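Long-range contact in glutamate racemase (Escherichia coli, PDB 2JFN), which belongs to the Asp/Glu/hydantoin racemase family and holds glutamic acid in a buried pocket: residues G131-T135 with V201-F207. Numbering follows the deposited sequence.
Sequences GLLAT and VLGCTHF. With GLU (glutamic acid), chain B.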
ATOM      1  N   GLY A 131       7.230 -15.042   7.933  1.00 32.38           N
ATOM      2  CA  GLY A 131       6.568 -14.066   8.773  1.00 31.20           C
ATOM      3  C   GLY A 131       5.686 -13.129   7.962  1.00 30.54           C
ATOM      4  O   GLY A 131       5.960 -12.848   6.795  1.00 29.56           O
ATOM      5  N   LEU A 132       4.609 -12.659   8.581  1.00 29.94           N
ATOM      6  CA  LEU A 132       3.710 -11.725   7.923  1.00 29.63           C
ATOM      7  C   LEU A 132       3.550 -10.512   8.818  1.00 29.56           C
ATOM      8  O   LEU A 132       3.016 -10.614   9.926  1.00 29.35           O
ATOM      9  CB  LEU A 132       2.339 -12.362   7.672  1.00 29.35           C
ATOM     10  CG  LEU A 132       1.238 -11.435   7.121  1.00 29.67           C
ATOM     11  CD1 LEU A 132       1.639 -10.864   5.763  1.00 28.73           C
ATOM     12  CD2 LEU A 132      -0.064 -12.225   6.992  1.00 29.83           C
ATOM     13  N   LEU A 133       4.054  -9.374   8.355  1.00 29.49           N
ATOM     14  CA  LEU A 133       3.932  -8.125   9.099  1.00 30.26           C
ATOM     15  C   LEU A 133       2.819  -7.356   8.416  1.00 30.96           C
ATOM     16  O   LEU A 133       2.897  -7.070   7.220  1.00 30.93           O
ATOM     17  CB  LEU A 133       5.215  -7.296   9.023  1.00 29.82           C
ATOM     18  CG  LEU A 133       6.391  -7.655   9.917  1.00 29.97           C
ATOM     19  CD1 LEU A 133       7.497  -6.639   9.683  1.00 29.36           C
ATOM     20  CD2 LEU A 133       5.956  -7.639  11.384  1.00 29.56           C
ATOM     21  N   ALA A 134       1.778  -7.036   9.169  1.00 31.95           N
ATOM     22  CA  ALA A 134       0.653  -6.296   8.622  1.00 33.61           C
ATOM     23  C   ALA A 134       0.110  -5.404   9.718  1.00 34.73           C
ATOM     24  O   ALA A 134       0.590  -5.438  10.849  1.00 34.36           O
ATOM     25  CB  ALA A 134      -0.431  -7.262   8.151  1.00 33.35           C
ATOM     26  N   THR A 135      -0.886  -4.592   9.393  1.00 36.55           N
ATOM     27  CA  THR A 135      -1.452  -3.744  10.418  1.00 38.50           C
ATOM     28  C   THR A 135      -2.406  -4.601  11.247  1.00 40.21           C
ATOM     29  O   THR A 135      -2.804  -5.691  10.824  1.00 39.88           O
ATOM     30  CB  THR A 135      -2.180  -2.527   9.817  1.00 38.44           C
ATOM     31  OG1 THR A 135      -2.536  -1.630  10.878  1.00 38.63           O
ATOM     32  CG2 THR A 135      -3.417  -2.956   9.049  1.00 37.99           C
ATOM     33  N   VAL A 201       7.050 -11.163   4.942  1.00 24.00           N
ATOM     34  CA  VAL A 201       6.150 -10.521   3.989  1.00 24.07           C
ATOM     35  C   VAL A 201       5.657  -9.197   4.555  1.00 23.96           C
ATOM     36  O   VAL A 201       5.149  -9.143   5.669  1.00 24.03           O
ATOM     37  CB  VAL A 201       4.906 -11.401   3.715  1.00 23.91           C
ATOM     38  CG1 VAL A 201       3.922 -10.658   2.805  1.00 23.25           C
ATOM     39  CG2 VAL A 201       5.330 -12.714   3.075  1.00 23.70           C
ATOM     40  N   LEU A 202       5.827  -8.123   3.800  1.00 24.28           N
ATOM     41  CA  LEU A 202       5.333  -6.830   4.250  1.00 24.52           C
ATOM     42  C   LEU A 202       3.928  -6.753   3.673  1.00 24.97           C
ATOM     43  O   LEU A 202       3.745  -6.446   2.488  1.00 25.27           O
ATOM     44  CB  LEU A 202       6.225  -5.708   3.716  1.00 24.85           C
ATOM     45  CG  LEU A 202       7.685  -5.873   4.155  1.00 24.66           C
ATOM     46  CD1 LEU A 202       8.525  -4.689   3.691  1.00 25.52           C
ATOM     47  CD2 LEU A 202       7.739  -6.008   5.670  1.00 24.68           C
ATOM     48  N   GLY A 203       2.947  -7.077   4.512  1.00 25.47           N
ATOM     49  CA  GLY A 203       1.553  -7.083   4.100  1.00 26.68           C
ATOM     50  C   GLY A 203       0.813  -5.792   4.386  1.00 27.26           C
ATOM     51  O   GLY A 203      -0.399  -5.780   4.583  1.00 28.58           O
ATOM     52  N   CYS A 204       1.562  -4.703   4.439  1.00 27.73           N
ATOM     53  CA  CYS A 204       1.001  -3.378   4.653  1.00 27.40           C
ATOM     54  C   CYS A 204       1.854  -2.502   3.744  1.00 26.65           C
ATOM     55  O   CYS A 204       3.082  -2.519   3.844  1.00 26.53           O
ATOM     56  CB  CYS A 204       1.148  -2.958   6.114  1.00 28.28           C
ATOM     57  SG  CYS A 204       0.288  -1.431   6.509  1.00 29.75           S
ATOM     58  N   THR A 205       1.225  -1.753   2.842  1.00 25.96           N
ATOM     59  CA  THR A 205       1.994  -0.920   1.918  1.00 25.54           C
ATOM     60  C   THR A 205       2.819   0.162   2.618  1.00 25.02           C
ATOM     61  O   THR A 205       3.686   0.789   2.006  1.00 25.08           O
ATOM     62  CB  THR A 205       1.084  -0.273   0.838  1.00 25.97           C
ATOM     63  OG1 THR A 205       0.185   0.660   1.450  1.00 25.47           O
ATOM     64  CG2 THR A 205       0.271  -1.349   0.126  1.00 26.26           C
ATOM     65  N   HIS A 206       2.554   0.385   3.899  1.00 25.00           N
ATOM     66  CA  HIS A 206       3.333   1.365   4.659  1.00 25.50           C
ATOM     67  C   HIS A 206       4.710   0.797   5.029  1.00 25.23           C
ATOM     68  O   HIS A 206       5.703   1.531   5.117  1.00 24.85           O
ATOM     69  CB  HIS A 206       2.630   1.734   5.971  1.00 25.48           C
ATOM     70  CG  HIS A 206       1.694   2.899   5.868  1.00 25.77           C
ATOM     71  ND1 HIS A 206       0.456   2.816   5.266  1.00 26.12           N
ATOM     72  CD2 HIS A 206       1.803   4.168   6.330  1.00 26.12           C
ATOM     73  CE1 HIS A 206      -0.159   3.981   5.366  1.00 26.27           C
ATOM     74  NE2 HIS A 206       0.636   4.818   6.008  1.00 25.97           N
ATOM     75  N   PHE A 207       4.765  -0.513   5.240  1.00 25.12           N
ATOM     76  CA  PHE A 207       6.000  -1.151   5.689  1.00 24.78           C
ATOM     77  C   PHE A 207       7.235  -1.095   4.799  1.00 24.23           C
ATOM     78  O   PHE A 207       8.337  -0.909   5.310  1.00 24.49           O
ATOM     79  CB  PHE A 207       5.691  -2.589   6.143  1.00 24.50           C
ATOM     80  CG  PHE A 207       4.699  -2.662   7.290  1.00 24.94           C
ATOM     81  CD1 PHE A 207       4.184  -3.889   7.712  1.00 24.92           C
ATOM     82  CD2 PHE A 207       4.264  -1.499   7.936  1.00 25.02           C
ATOM     83  CE1 PHE A 207       3.254  -3.961   8.752  1.00 24.91           C
ATOM     84  CE2 PHE A 207       3.333  -1.559   8.978  1.00 24.68           C
ATOM     85  CZ  PHE A 207       2.828  -2.791   9.385  1.00 24.50           C
TER
HETATM   86  N   GLU B1287      -1.285   1.374   3.640  1.00 27.57           N
HETATM   87  CA  GLU B1287      -1.905   0.581   4.705  1.00 28.20           C
HETATM   88  C   GLU B1287      -2.417  -0.716   4.107  1.00 28.44           C
HETATM   89  O   GLU B1287      -1.746  -1.304   3.184  1.00 28.04           O
HETATM   90  CB  GLU B1287      -3.060   1.374   5.337  1.00 28.42           C
HETATM   91  CG  GLU B1287      -2.994   1.289   6.879  1.00 28.59           C
HETATM   92  CD  GLU B1287      -4.281   1.804   7.510  1.00 29.41           C
HETATM   93  OE1 GLU B1287      -4.687   1.311   8.558  1.00 29.10           O
HETATM   94  OE2 GLU B1287      -4.917   2.723   6.984  1.00 28.72           O
HETATM   95  OXT GLU B1287      -3.505  -1.231   4.528  1.00 29.50           O
HETATM   96  O   HOH W   1      -1.946  -4.548   6.321  1.00 35.33           O
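Two neighbouring parallel strands of a four-stranded sheet, 129-134 and 199-202, pair here just before the second runs out into a loop of the glutamic acid pocket. V201 N donates to G131 O (2.7 Å) in an almost straight bond, 29° out of the carbonyl plane, and V201 O accepts from L133 N. The third bond, from G203 N to L133 O, is short at 2.7 Å but more bent, 148° at the hydrogen. On one face of the sheet L132 CD1 packs on V201 CG1 at 3.7 Å; on the other, L133 and L202 run side by side. F207 returns to this second face through a type I turn spanning C204 to F207. Its ring sets an edge against the backbone, CE1 lying 3.4 Å from A134 N, while C204 CB sits over the centre of one ring face. Beyond the paired residues, a water joins G203 O to T135 N. With SG anti to the backbone N (chi1 -172°), C204 brings its sulfur to 3.5 Å from CA of the ligand. T205 N donates to the ligand O, and the ligand N gives bonds to T205 OG1 and, at 2.8 Å in the ring plane, to H206 ND1. E170 bonds H206 NE2, probably steadying that ring. A pocket loop leaving the C-terminal end of a parallel strand is characteristic of alpha/beta folds such as this racemase.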